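Long-range contacts in B12-binding domain-containing protein (Kitasatospora setae, PDB 6WTE), which binds cobalamin and a [4Fe-4S] cluster and acts as TsrM, a radical SAM family methyltransferase that probably works by non-radical catalysis: residues T71-F77 with L409-F414; V499-W503 with L516-M522; Q79-G84 with F471-C475; A76-R80 with Q437-A441; G381-P387 with Y476-L481. All coordinates share one frame; numbering follows the deposited sequence.

Interaction 1: residues T71-F77 with L409-F414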
# COMPACT_ATOMS: atom_id res chain seq x y z
N THR A 71 2.23 -7.54 3.21
CA THR A 71 2.56 -8.96 3.25
C THR A 71 4.07 -9.18 3.21
O THR A 71 4.57 -10.13 3.81
CB THR A 71 1.92 -9.69 2.07
OG1 THR A 71 2.33 -9.07 0.84
CG2 THR A 71 0.41 -9.63 2.18
N ASP A 72 4.78 -8.32 2.48
CA ASP A 72 6.23 -8.38 2.33
C ASP A 72 6.68 -7.01 1.86
O ASP A 72 5.86 -6.10 1.69
CB ASP A 72 6.66 -9.49 1.36
CG ASP A 72 6.09 -9.33 -0.04
OD1 ASP A 72 4.86 -9.50 -0.21
OD2 ASP A 72 6.88 -9.06 -0.98
N THR A 73 7.98 -6.85 1.64
CA THR A 73 8.48 -5.56 1.19
C THR A 73 8.09 -5.25 -0.25
O THR A 73 8.15 -4.08 -0.65
CB THR A 73 10.00 -5.48 1.33
OG1 THR A 73 10.61 -6.38 0.40
CG2 THR A 73 10.43 -5.81 2.75
N VAL A 74 7.74 -6.27 -1.03
CA VAL A 74 7.25 -6.15 -2.41
C VAL A 74 8.41 -5.80 -3.34
O VAL A 74 8.24 -5.68 -4.56
CB VAL A 74 6.07 -5.14 -2.47
CG1 VAL A 74 5.61 -4.82 -3.88
CG2 VAL A 74 4.89 -5.72 -1.69
N TYR A 75 9.63 -5.73 -2.80
CA TYR A 75 10.82 -5.62 -3.63
C TYR A 75 11.14 -6.99 -4.21
O TYR A 75 11.44 -7.92 -3.45
CB TYR A 75 12.01 -5.11 -2.83
CG TYR A 75 12.02 -3.63 -2.54
CD1 TYR A 75 12.06 -2.70 -3.57
CD2 TYR A 75 12.03 -3.16 -1.23
CE1 TYR A 75 12.08 -1.34 -3.31
CE2 TYR A 75 12.05 -1.80 -0.96
CZ TYR A 75 12.08 -0.90 -2.00
OH TYR A 75 12.10 0.46 -1.73
N ALA A 76 11.08 -7.13 -5.54
CA ALA A 76 11.19 -8.44 -6.15
C ALA A 76 12.54 -9.10 -5.90
O ALA A 76 12.62 -10.33 -5.78
CB ALA A 76 10.92 -8.34 -7.66
N PHE A 77 13.62 -8.32 -5.84
CA PHE A 77 14.92 -8.91 -5.59
C PHE A 77 15.12 -9.31 -4.14
O PHE A 77 16.04 -10.09 -3.85
CB PHE A 77 16.03 -7.94 -6.02
CG PHE A 77 15.80 -6.52 -5.57
CD1 PHE A 77 15.01 -5.66 -6.32
CD2 PHE A 77 16.36 -6.05 -4.39
CE1 PHE A 77 14.79 -4.36 -5.91
CE2 PHE A 77 16.14 -4.75 -3.98
CZ PHE A 77 15.35 -3.91 -4.73
N LEU A 409 12.71 -2.59 -10.14
CA LEU A 409 13.07 -3.75 -10.96
C LEU A 409 12.31 -4.98 -10.51
O LEU A 409 12.36 -5.34 -9.32
CB LEU A 409 14.57 -4.04 -10.89
CG LEU A 409 15.53 -3.27 -11.78
CD1 LEU A 409 16.97 -3.55 -11.35
CD2 LEU A 409 15.32 -3.69 -13.22
N GLY A 410 11.66 -5.66 -11.45
CA GLY A 410 10.98 -6.90 -11.14
C GLY A 410 9.61 -6.67 -10.53
O GLY A 410 9.27 -5.58 -10.06
N LEU A 411 8.79 -7.73 -10.53
CA LEU A 411 7.42 -7.64 -10.03
C LEU A 411 7.13 -8.82 -9.12
O LEU A 411 7.17 -9.97 -9.56
CB LEU A 411 6.41 -7.61 -11.18
CG LEU A 411 4.96 -7.57 -10.71
CD1 LEU A 411 4.70 -6.28 -9.95
CD2 LEU A 411 3.98 -7.73 -11.86
N ARG A 412 6.79 -8.54 -7.86
CA ARG A 412 6.19 -9.56 -7.02
C ARG A 412 4.77 -9.84 -7.51
O ARG A 412 3.97 -8.92 -7.67
CB ARG A 412 6.16 -9.12 -5.55
CG ARG A 412 7.43 -9.44 -4.77
CD ARG A 412 7.36 -10.82 -4.12
NE ARG A 412 6.31 -10.90 -3.11
CZ ARG A 412 5.28 -11.73 -3.15
NH1 ARG A 412 5.15 -12.61 -4.14
NH2 ARG A 412 4.38 -11.70 -2.18
N LEU A 413 4.46 -11.12 -7.74
CA LEU A 413 3.18 -11.54 -8.29
C LEU A 413 2.18 -11.84 -7.18
O LEU A 413 2.52 -12.47 -6.18
CB LEU A 413 3.35 -12.78 -9.17
CG LEU A 413 4.22 -12.56 -10.41
CD1 LEU A 413 4.39 -13.85 -11.15
CD2 LEU A 413 3.59 -11.50 -11.30
N PHE A 414 0.93 -11.42 -7.39
CA PHE A 414 -0.16 -11.63 -6.45
C PHE A 414 -1.35 -12.24 -7.17
O PHE A 414 -1.48 -12.09 -8.39
CB PHE A 414 -0.54 -10.31 -5.77
CG PHE A 414 0.48 -9.84 -4.78
CD1 PHE A 414 1.59 -9.12 -5.19
CD2 PHE A 414 0.33 -10.14 -3.43
CE1 PHE A 414 2.54 -8.70 -4.28
CE2 PHE A 414 1.28 -9.71 -2.51
CZ PHE A 414 2.39 -9.00 -2.94
O HOH W 1 6.77 -5.82 -6.87
O HOH W 2 10.62 -4.96 -7.11
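D72, in the loop after strand 63-67 of the B12-binding domain, forms a two-nitrogen, side-on salt bridge with R412 on strand 404-412 of the radical SAM core. R412 bends at chi2 and chi3 to reach it. R412 NE donates to D72 OD2 at 2.9 Å and R412 NH2 to D72 OD1 at 3.0 Å, with N-H...O angles of 167° and 168°. Both oxygens lie in the guanidinium plane, yet the two groups are turned 50° apart, so the nitrogens arrive from above the carboxylate. T71 OG1 donates to OD1 from the anti side, near the carboxylate plane but opposite R412 NH2; V74 N reaches OD2 over the other face, closing an Asx turn. Two donors on each oxygen fix the rotation of this buried carboxylate. The F414 ring adds to the tight side, with its edge toward T71 OG1 at 3.6 Å from CE2 and its CE1 over one face of the guanidinium. T71 and F414 also belong to the cobalamin pocket, and T71 N bonds the cofactor. Further along, A76 CB packs 3.6 Å from G410 C, helped by the absence of a side chain on G410. On the looser side, at partly exposed V74 and on toward A76, water bridges the backbones. One water joins V74 O to R412 N; a second accepts from A76 N at 2.7 Å and donates to L409 O at 2.8 Å.

Interaction 2: residues V499-W503 with L516-M522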
# COMPACT_ATOMS: atom_id res chain seq x y z
N VAL A 499 20.45 -5.56 -10.92
CA VAL A 499 20.49 -4.26 -10.26
C VAL A 499 21.74 -3.50 -10.69
O VAL A 499 21.69 -2.29 -10.94
CB VAL A 499 20.42 -4.43 -8.74
CG1 VAL A 499 20.62 -3.10 -8.05
CG2 VAL A 499 19.08 -5.03 -8.33
N ALA A 500 22.88 -4.19 -10.78
CA ALA A 500 24.12 -3.54 -11.19
C ALA A 500 24.04 -3.04 -12.63
O ALA A 500 24.59 -1.98 -12.95
CB ALA A 500 25.30 -4.48 -11.02
N ASP A 501 23.37 -3.80 -13.51
CA ASP A 501 23.19 -3.36 -14.89
C ASP A 501 22.43 -2.05 -14.96
O ASP A 501 22.73 -1.19 -15.79
CB ASP A 501 22.44 -4.43 -15.70
CG ASP A 501 23.25 -5.69 -15.91
OD1 ASP A 501 24.49 -5.61 -15.92
OD2 ASP A 501 22.63 -6.76 -16.09
N LEU A 502 21.41 -1.88 -14.11
CA LEU A 502 20.64 -0.65 -14.12
C LEU A 502 21.47 0.53 -13.61
O LEU A 502 21.43 1.61 -14.20
CB LEU A 502 19.36 -0.83 -13.29
CG LEU A 502 18.47 0.40 -13.11
CD1 LEU A 502 17.98 0.93 -14.45
CD2 LEU A 502 17.29 0.07 -12.22
N TRP A 503 22.24 0.32 -12.54
CA TRP A 503 23.10 1.39 -12.03
C TRP A 503 24.06 1.90 -13.08
O TRP A 503 24.37 3.10 -13.12
CB TRP A 503 23.89 0.90 -10.82
CG TRP A 503 23.21 1.12 -9.53
CD1 TRP A 503 22.16 0.41 -9.02
CD2 TRP A 503 23.52 2.12 -8.56
NE1 TRP A 503 21.80 0.91 -7.79
CE2 TRP A 503 22.62 1.96 -7.49
CE3 TRP A 503 24.47 3.15 -8.49
CZ2 TRP A 503 22.64 2.78 -6.36
CZ3 TRP A 503 24.50 3.96 -7.37
CH2 TRP A 503 23.59 3.77 -6.32
N LEU A 516 17.59 4.39 -6.93
CA LEU A 516 17.79 3.11 -7.59
C LEU A 516 17.68 1.98 -6.58
O LEU A 516 17.95 2.18 -5.39
CB LEU A 516 19.17 3.06 -8.25
CG LEU A 516 19.43 4.06 -9.38
CD1 LEU A 516 20.92 4.23 -9.59
CD2 LEU A 516 18.79 3.53 -10.64
N PRO A 517 17.30 0.79 -7.02
CA PRO A 517 17.34 -0.36 -6.11
C PRO A 517 18.78 -0.70 -5.78
O PRO A 517 19.70 -0.50 -6.58
CB PRO A 517 16.68 -1.48 -6.92
CG PRO A 517 16.87 -1.09 -8.34
CD PRO A 517 16.85 0.41 -8.37
N THR A 518 18.98 -1.19 -4.56
CA THR A 518 20.30 -1.59 -4.12
C THR A 518 20.20 -2.92 -3.39
O THR A 518 19.16 -3.28 -2.85
CB THR A 518 20.94 -0.56 -3.17
OG1 THR A 518 20.03 -0.30 -2.09
CG2 THR A 518 21.24 0.73 -3.90
N VAL A 519 21.32 -3.65 -3.38
CA VAL A 519 21.50 -4.83 -2.55
C VAL A 519 22.75 -4.60 -1.72
O VAL A 519 23.42 -3.57 -1.89
CB VAL A 519 21.60 -6.12 -3.40
CG1 VAL A 519 20.30 -6.36 -4.15
CG2 VAL A 519 22.76 -6.02 -4.38
N GLU A 520 23.07 -5.54 -0.83
CA GLU A 520 24.24 -5.41 0.03
C GLU A 520 25.50 -5.15 -0.79
O GLU A 520 25.76 -5.82 -1.79
CB GLU A 520 24.42 -6.68 0.87
CG GLU A 520 23.41 -6.84 2.00
CD GLU A 520 22.02 -7.24 1.51
OE1 GLU A 520 21.85 -7.53 0.31
OE2 GLU A 520 21.09 -7.26 2.35
N GLY A 521 26.29 -4.17 -0.34
CA GLY A 521 27.52 -3.79 -1.00
C GLY A 521 27.40 -2.57 -1.89
O GLY A 521 28.42 -1.98 -2.24
N MET A 522 26.18 -2.19 -2.26
CA MET A 522 25.98 -1.10 -3.20
C MET A 522 25.90 0.24 -2.47
O MET A 522 25.66 0.31 -1.27
CB MET A 522 24.72 -1.34 -4.03
CG MET A 522 24.72 -2.69 -4.74
SD MET A 522 23.45 -2.79 -6.01
CE MET A 522 24.01 -1.51 -7.11
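P517 O accepts the indole N-H of W503, with NE1 2.8 Å from the oxygen and an N-H...O angle of 161°. The oxygen sits within the plane of the indole, while NE1 is tilted 23° from the plane of the carbonyl. V499 CG1 crowds the same oxygen at 3.1 Å, placed there because CG1 stands anti to the backbone N (chi1 174°). That bond and the groups on both faces together hold the indole's rotation. L516 CD1 lies over one face, 3.6 Å from the centroid of the five-membered ring, a CH-pi contact close to the ring normal. On the opposite face M522 CE comes to 3.4 Å from the same centroid, over the five-membered ring and so toward the rim of the indole as a whole; the bend at chi3 turns the methyl onto the ring. M522 SD stays oblique to the indole and packs against V499 CG1, at 3.5 Å. A type II turn from V519 to M522 brings the methionine back, and V519 N donates weakly to its sulfur. Beside this, L502 meets L516 CD2 through CG and the P517 ring through CD2, at 3.9 Å from P517 CD. L502, L516 and P517 also reach residues of strand 404-412. Helix 491-503 and the loop after strand 514-515 are thus joined through a tryptophan sandwiched between aliphatic groups, one side of it a Met-aromatic contact.

Interaction 3: residues Q79-G84 with F471-C475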
# COMPACT_ATOMS: atom_id res chain seq x y z
N GLN A 79 12.34 -10.28 -1.57
CA GLN A 79 11.46 -11.37 -1.14
C GLN A 79 11.55 -11.57 0.37
O GLN A 79 11.85 -12.66 0.88
CB GLN A 79 11.77 -12.64 -1.91
CG GLN A 79 11.44 -12.50 -3.39
CD GLN A 79 11.99 -13.61 -4.23
OE1 GLN A 79 12.07 -14.76 -3.79
NE2 GLN A 79 12.39 -13.28 -5.45
N ARG A 80 11.30 -10.48 1.09
CA ARG A 80 11.32 -10.49 2.55
C ARG A 80 9.89 -10.41 3.06
O ARG A 80 9.26 -9.34 2.98
CB ARG A 80 12.15 -9.34 3.11
CG ARG A 80 12.02 -9.21 4.63
CD ARG A 80 13.24 -8.58 5.26
NE ARG A 80 13.10 -8.49 6.71
CZ ARG A 80 12.68 -7.40 7.36
NH1 ARG A 80 12.38 -6.30 6.68
NH2 ARG A 80 12.57 -7.41 8.68
N PRO A 81 9.33 -11.50 3.57
CA PRO A 81 7.94 -11.48 4.03
C PRO A 81 7.78 -10.86 5.41
O PRO A 81 8.70 -10.87 6.23
CB PRO A 81 7.56 -12.96 4.07
CG PRO A 81 8.84 -13.63 4.42
CD PRO A 81 9.93 -12.84 3.72
N PHE A 82 6.58 -10.33 5.65
CA PHE A 82 6.16 -9.91 6.98
C PHE A 82 5.14 -10.83 7.62
O PHE A 82 4.93 -10.75 8.83
CB PHE A 82 5.56 -8.49 6.94
CG PHE A 82 6.52 -7.42 6.50
CD1 PHE A 82 7.68 -7.17 7.22
CD2 PHE A 82 6.25 -6.64 5.39
CE1 PHE A 82 8.56 -6.17 6.83
CE2 PHE A 82 7.13 -5.64 4.99
CZ PHE A 82 8.28 -5.41 5.71
N VAL A 83 4.48 -11.71 6.84
CA VAL A 83 3.35 -12.45 7.39
C VAL A 83 3.80 -13.46 8.44
O VAL A 83 3.01 -13.83 9.32
CB VAL A 83 2.56 -13.15 6.26
CG1 VAL A 83 2.00 -12.12 5.29
CG2 VAL A 83 3.43 -14.17 5.55
N GLY A 84 5.04 -13.93 8.39
CA GLY A 84 5.53 -14.80 9.45
C GLY A 84 5.64 -14.08 10.77
O GLY A 84 5.26 -14.61 11.82
N PHE A 471 8.33 -20.44 2.79
CA PHE A 471 8.23 -19.18 2.06
C PHE A 471 8.85 -19.33 0.68
O PHE A 471 9.98 -19.79 0.53
CB PHE A 471 8.92 -18.06 2.82
CG PHE A 471 8.06 -17.42 3.87
CD1 PHE A 471 6.81 -16.93 3.54
CD2 PHE A 471 8.50 -17.33 5.18
CE1 PHE A 471 6.01 -16.33 4.51
CE2 PHE A 471 7.70 -16.75 6.15
CZ PHE A 471 6.46 -16.26 5.81
N ARG A 472 8.08 -18.93 -0.33
CA ARG A 472 8.50 -19.01 -1.73
C ARG A 472 7.73 -17.91 -2.45
O ARG A 472 6.73 -18.14 -3.12
CB ARG A 472 8.23 -20.40 -2.32
CG ARG A 472 9.05 -20.72 -3.55
CD ARG A 472 8.29 -20.43 -4.83
NE ARG A 472 7.29 -21.45 -5.13
CZ ARG A 472 5.99 -21.30 -4.90
NH1 ARG A 472 5.54 -20.18 -4.37
NH2 ARG A 472 5.14 -22.27 -5.22
N LEU A 473 8.21 -16.67 -2.26
CA LEU A 473 7.55 -15.49 -2.80
C LEU A 473 7.82 -15.41 -4.29
O LEU A 473 8.98 -15.32 -4.71
CB LEU A 473 8.04 -14.23 -2.09
CG LEU A 473 7.39 -13.88 -0.75
CD1 LEU A 473 7.59 -14.98 0.29
CD2 LEU A 473 7.96 -12.55 -0.24
N VAL A 474 6.75 -15.43 -5.09
CA VAL A 474 6.85 -15.56 -6.54
C VAL A 474 6.98 -14.19 -7.19
O VAL A 474 6.33 -13.23 -6.76
CB VAL A 474 5.62 -16.32 -7.07
CG1 VAL A 474 5.64 -16.37 -8.57
CG2 VAL A 474 5.59 -17.73 -6.50
N CYS A 475 7.82 -14.11 -8.24
CA CYS A 475 8.09 -12.88 -8.96
C CYS A 475 8.09 -13.13 -10.46
O CYS A 475 8.23 -14.27 -10.92
CB CYS A 475 9.45 -12.28 -8.58
SG CYS A 475 9.59 -11.90 -6.82
O HOH W 3 11.09 -16.20 -1.66
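Where the B12-binding domain enters helix 83-96, P81, V83 and G84 receive the ring of F471. P81 CG stands over the ring centre, 3.6 Å from the centroid and only 5° off the normal, a CH-pi contact, and P81 CB follows toward CE1. V83 CG2 meets the same ring in its plane, at the edge, 3.5 Å from F471 CE1. G84 has no side chain, and its backbone N lies 3.8 Å from F471 CZ. Y118 of helix 112-119 touches both V83 and F471, and the F465 ring meets F471 as well. In fold terms, the loop between strand 63-67 and helix 83-96 here leans on the segment leading into strand 475-476, which pairs antiparallel with strand 404-412. The middle of the contact is aliphatic: L473 CD2 packs on the Q79 backbone, 3.8 Å from its CA. With CG anti to the carbonyl carbon (chi1 -66°), the Q79 side chain runs extended past L473 CB toward C475. Its NE2 comes to 3.4 Å from C475 SG but donates to A76 O and Q437 OE1. Q79 OE1 and L473 O are both acceptors and do not bond; OE1 takes the backbone N-H of N439. Water links the two segments, donating to Q79 OE1 at 2.8 Å and accepting from L473 N at 3.0 Å.

Interaction 4: residues A76-R80 with Q437-A441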
# COMPACT_ATOMS: atom_id res chain seq x y z
N ALA A 76 11.08 -7.13 -5.54
CA ALA A 76 11.19 -8.44 -6.15
C ALA A 76 12.54 -9.10 -5.90
O ALA A 76 12.62 -10.33 -5.78
CB ALA A 76 10.92 -8.34 -7.66
N PHE A 77 13.62 -8.32 -5.84
CA PHE A 77 14.92 -8.91 -5.59
C PHE A 77 15.12 -9.31 -4.14
O PHE A 77 16.04 -10.09 -3.85
CB PHE A 77 16.03 -7.94 -6.02
CG PHE A 77 15.80 -6.52 -5.57
CD1 PHE A 77 15.01 -5.66 -6.32
CD2 PHE A 77 16.36 -6.05 -4.39
CE1 PHE A 77 14.79 -4.36 -5.91
CE2 PHE A 77 16.14 -4.75 -3.98
CZ PHE A 77 15.35 -3.91 -4.73
N GLU A 78 14.28 -8.83 -3.22
CA GLU A 78 14.45 -9.08 -1.80
C GLU A 78 13.64 -10.27 -1.30
O GLU A 78 14.19 -11.17 -0.66
CB GLU A 78 14.07 -7.83 -0.99
CG GLU A 78 14.45 -7.95 0.48
CD GLU A 78 14.08 -6.72 1.28
OE1 GLU A 78 13.43 -5.81 0.72
OE2 GLU A 78 14.44 -6.67 2.48
N GLN A 79 12.34 -10.28 -1.57
CA GLN A 79 11.46 -11.37 -1.14
C GLN A 79 11.55 -11.57 0.37
O GLN A 79 11.85 -12.66 0.88
CB GLN A 79 11.77 -12.64 -1.91
CG GLN A 79 11.44 -12.50 -3.39
CD GLN A 79 11.99 -13.61 -4.23
OE1 GLN A 79 12.07 -14.76 -3.79
NE2 GLN A 79 12.39 -13.28 -5.45
N ARG A 80 11.30 -10.48 1.09
CA ARG A 80 11.32 -10.49 2.55
C ARG A 80 9.89 -10.41 3.06
O ARG A 80 9.26 -9.34 2.98
CB ARG A 80 12.15 -9.34 3.11
CG ARG A 80 12.02 -9.21 4.63
CD ARG A 80 13.24 -8.58 5.26
NE ARG A 80 13.10 -8.49 6.71
CZ ARG A 80 12.68 -7.40 7.36
NH1 ARG A 80 12.38 -6.30 6.68
NH2 ARG A 80 12.57 -7.41 8.68
N GLN A 437 10.07 -16.53 -11.06
CA GLN A 437 11.29 -16.64 -10.26
C GLN A 437 10.94 -16.56 -8.79
O GLN A 437 10.01 -15.85 -8.39
CB GLN A 437 12.28 -15.52 -10.62
CG GLN A 437 13.71 -15.70 -10.09
CD GLN A 437 13.90 -15.21 -8.66
OE1 GLN A 437 13.09 -14.46 -8.12
NE2 GLN A 437 15.00 -15.62 -8.03
N SER A 438 11.70 -17.28 -7.98
CA SER A 438 11.68 -17.11 -6.53
C SER A 438 13.03 -17.49 -5.97
O SER A 438 13.61 -18.50 -6.39
CB SER A 438 10.59 -17.94 -5.86
OG SER A 438 10.60 -17.70 -4.46
N ASN A 439 13.53 -16.69 -5.02
CA ASN A 439 14.85 -16.94 -4.46
C ASN A 439 14.94 -18.26 -3.71
O ASN A 439 16.05 -18.79 -3.57
CB ASN A 439 15.25 -15.81 -3.51
CG ASN A 439 15.47 -14.50 -4.21
OD1 ASN A 439 15.56 -14.44 -5.44
ND2 ASN A 439 15.57 -13.43 -3.44
N THR A 440 13.82 -18.78 -3.21
CA THR A 440 13.81 -20.00 -2.42
C THR A 440 13.15 -21.17 -3.16
O THR A 440 12.78 -22.16 -2.53
CB THR A 440 13.11 -19.75 -1.09
OG1 THR A 440 11.79 -19.26 -1.34
CG2 THR A 440 13.87 -18.72 -0.28
N ALA A 441 13.00 -21.06 -4.48
CA ALA A 441 12.33 -22.10 -5.24
C ALA A 441 13.20 -23.35 -5.33
O ALA A 441 14.39 -23.28 -5.66
CB ALA A 441 11.98 -21.60 -6.64
O HOH W 4 15.05 -14.19 -0.45
O HOH W 3 11.09 -16.20 -1.66
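The CA atoms of Q79 and N439 lie 7.3 Å apart, N439 belonging to a type I turn from S438 to A441, while residues 76-78 ahead of Q79 have helical backbone angles without the regular helical bonds. At that separation the Q79 side chain does most of the reaching. N439 N donates to Q79 OE1 at 2.7 Å, almost straight at 168°, in the carbonyl plane and on a lone pair. At the other end of that amide, Q79 NE2 makes two bonds. One, more bent, goes to Q437 OE1 at 3.0 Å; the second returns to A76 O, also at 3.0 Å, with NE2 nearly along the C=O axis. Together these three bonds fix the amide's orientation and its O/N assignment. The loop after strand 63-67 of the B12-binding domain is thereby tied to the loop after strand 436-437 in the radical SAM core. N439 CG, anti to the carbonyl carbon (chi1 -68°), sets its amide stacked on that of Q79, their planes 26° apart. It is steadied by Q437 NE2, which donates to N439 OD1 at 2.9 Å, and N439 ND2 bonds F77 O only weakly. A water connects E78 O with the same ND2, while another joins Q79 OE1 to T440 OG1. The hydroxyls of S438 and T440 have main-chain partners nearby, L473 O and F471 O. N439 also touches W495 of helix 491-503, whose NE1 bonds weakly to Q437 OE1.

Interaction 5: residues G381-P387 with Y476-L481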
# COMPACT_ATOMS: atom_id res chain seq x y z
N GLY A 381 11.31 -4.50 -16.18
CA GLY A 381 11.21 -5.95 -16.12
C GLY A 381 9.85 -6.53 -16.46
O GLY A 381 9.69 -7.75 -16.37
N MET A 382 8.87 -5.70 -16.82
CA MET A 382 7.57 -6.20 -17.24
C MET A 382 7.71 -6.91 -18.58
O MET A 382 8.75 -6.80 -19.25
CB MET A 382 6.57 -5.05 -17.29
CG MET A 382 6.17 -4.51 -15.92
SD MET A 382 5.22 -5.70 -14.94
CE MET A 382 3.61 -5.55 -15.69
N PRO A 383 6.70 -7.67 -19.00
CA PRO A 383 6.82 -8.43 -20.26
C PRO A 383 7.16 -7.51 -21.43
O PRO A 383 6.54 -6.46 -21.61
CB PRO A 383 5.44 -9.08 -20.41
CG PRO A 383 4.96 -9.24 -19.00
CD PRO A 383 5.43 -7.96 -18.32
N GLY A 384 8.17 -7.91 -22.20
CA GLY A 384 8.69 -7.13 -23.31
C GLY A 384 10.00 -6.44 -23.03
O GLY A 384 10.67 -6.00 -23.98
N GLU A 385 10.40 -6.33 -21.76
CA GLU A 385 11.57 -5.54 -21.41
C GLU A 385 12.85 -6.17 -21.95
O GLU A 385 13.09 -7.37 -21.78
CB GLU A 385 11.67 -5.38 -19.89
CG GLU A 385 12.63 -4.28 -19.50
CD GLU A 385 11.95 -2.92 -19.38
OE1 GLU A 385 11.18 -2.73 -18.43
OE2 GLU A 385 12.17 -2.05 -20.25
N THR A 386 13.67 -5.36 -22.59
CA THR A 386 15.01 -5.70 -23.04
C THR A 386 15.94 -4.62 -22.52
O THR A 386 15.49 -3.57 -22.05
CB THR A 386 15.09 -5.75 -24.58
OG1 THR A 386 14.84 -4.43 -25.09
CG2 THR A 386 14.06 -6.73 -25.16
N PRO A 387 17.26 -4.83 -22.60
CA PRO A 387 18.17 -3.74 -22.23
C PRO A 387 17.92 -2.46 -23.00
O PRO A 387 18.05 -1.37 -22.42
CB PRO A 387 19.56 -4.33 -22.53
CG PRO A 387 19.37 -5.80 -22.36
CD PRO A 387 17.98 -6.10 -22.84
N TYR A 476 7.96 -12.04 -11.21
CA TYR A 476 8.20 -12.03 -12.64
C TYR A 476 9.33 -11.05 -12.94
O TYR A 476 9.38 -9.95 -12.37
CB TYR A 476 6.96 -11.62 -13.45
CG TYR A 476 7.24 -11.59 -14.94
CD1 TYR A 476 7.11 -12.74 -15.71
CD2 TYR A 476 7.65 -10.43 -15.58
CE1 TYR A 476 7.37 -12.74 -17.06
CE2 TYR A 476 7.92 -10.41 -16.93
CZ TYR A 476 7.77 -11.57 -17.67
OH TYR A 476 8.04 -11.55 -19.02
N PHE A 477 10.23 -11.45 -13.82
CA PHE A 477 11.28 -10.58 -14.34
C PHE A 477 11.53 -10.98 -15.79
O PHE A 477 11.76 -12.15 -16.07
CB PHE A 477 12.55 -10.71 -13.51
CG PHE A 477 13.57 -9.64 -13.79
CD1 PHE A 477 13.23 -8.30 -13.70
CD2 PHE A 477 14.87 -9.98 -14.13
CE1 PHE A 477 14.16 -7.31 -13.96
CE2 PHE A 477 15.81 -8.99 -14.39
CZ PHE A 477 15.46 -7.66 -14.30
N SER A 478 11.48 -10.00 -16.68
CA SER A 478 11.55 -10.27 -18.11
C SER A 478 12.77 -11.12 -18.44
O SER A 478 13.90 -10.74 -18.10
CB SER A 478 11.61 -8.97 -18.89
OG SER A 478 11.85 -9.27 -20.26
N PRO A 479 12.60 -12.25 -19.13
CA PRO A 479 13.77 -13.00 -19.61
C PRO A 479 14.66 -12.18 -20.53
O PRO A 479 15.83 -12.54 -20.71
CB PRO A 479 13.14 -14.20 -20.34
CG PRO A 479 11.81 -14.37 -19.66
CD PRO A 479 11.34 -12.98 -19.36
N GLY A 480 14.15 -11.11 -21.13
CA GLY A 480 15.00 -10.23 -21.92
C GLY A 480 16.08 -9.52 -21.13
O GLY A 480 16.99 -8.94 -21.73
N LEU A 481 16.00 -9.55 -19.80
CA LEU A 481 16.98 -8.88 -18.95
C LEU A 481 17.93 -9.84 -18.24
O LEU A 481 18.76 -9.39 -17.45
CB LEU A 481 16.27 -8.00 -17.91
CG LEU A 481 15.52 -6.78 -18.43
CD1 LEU A 481 14.99 -5.94 -17.27
CD2 LEU A 481 16.41 -5.96 -19.33
O HOH W 5 9.55 -10.31 -21.32
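G381 and S478 approach to 4.8 Å between CA atoms, and T386 and G480 to 4.7 Å, setting the type II turn M382-E385 against the short 3-10 segment 479-481. S478 N bonds G381 O at 2.9 Å. The hydroxyl of S478 does more: with OG anti to the backbone N (chi1 173°), it donates to E385 O at 2.7 Å, in the carbonyl plane and on a lone pair. It also accepts from G480 N, an ST turn, and from a water that bridges to G384 N and Y476 OH. Y476 turns its ring edge to G381 O, which lies 3.2 Å from CE2, and P383 packs its ring carbons against CE2 and OH. Glycine at G381 leaves room for F477, whose ring comes within 3.9 Å of G381 CA; G480 CA makes a CA-H...O contact with E385 O. L481 splits its methyls: CD1 sits 3.6 Å from E385 CG, while CD2 lies against the T386-P387 peptide. The E385 carboxylate points elsewhere, OE1 taking G381 N on its anti lone pair and OE2 bonding T389 and H336. T386 is the N-cap of helix 387-398, whose V390 touches E385 and L481. The contact thus joins the turn between strand 373-380 and that helix to the exit of strand 475-476, with M419 of helix 418-427 against M382, P383 and Y476.

Interaction 1 is the most buried and closest to cobalamin, led by a salt bridge to a carboxylate with two donors on each oxygen, with packing and bridging waters beside it. Interactions 1, 3 and 4 use the same loop of the B12-binding domain; 1 and 4 share A76 and F77, 3 and 4 share Q79 and R80. In 3 the Q79 chain packs beside L473, in 4 its amide is hydrogen-bonded, and one water serves both. Their other segments meet through C475 N and Q437 O. Interactions 2 and 5 lie farther out: 2 is an aromatic-aliphatic sandwich, 5 a meeting of turns built on backbone and hydroxyl bonds. F77 touches P517, linking 1 and 4 to 2, while L411 O and Y476 N join 1 to 5.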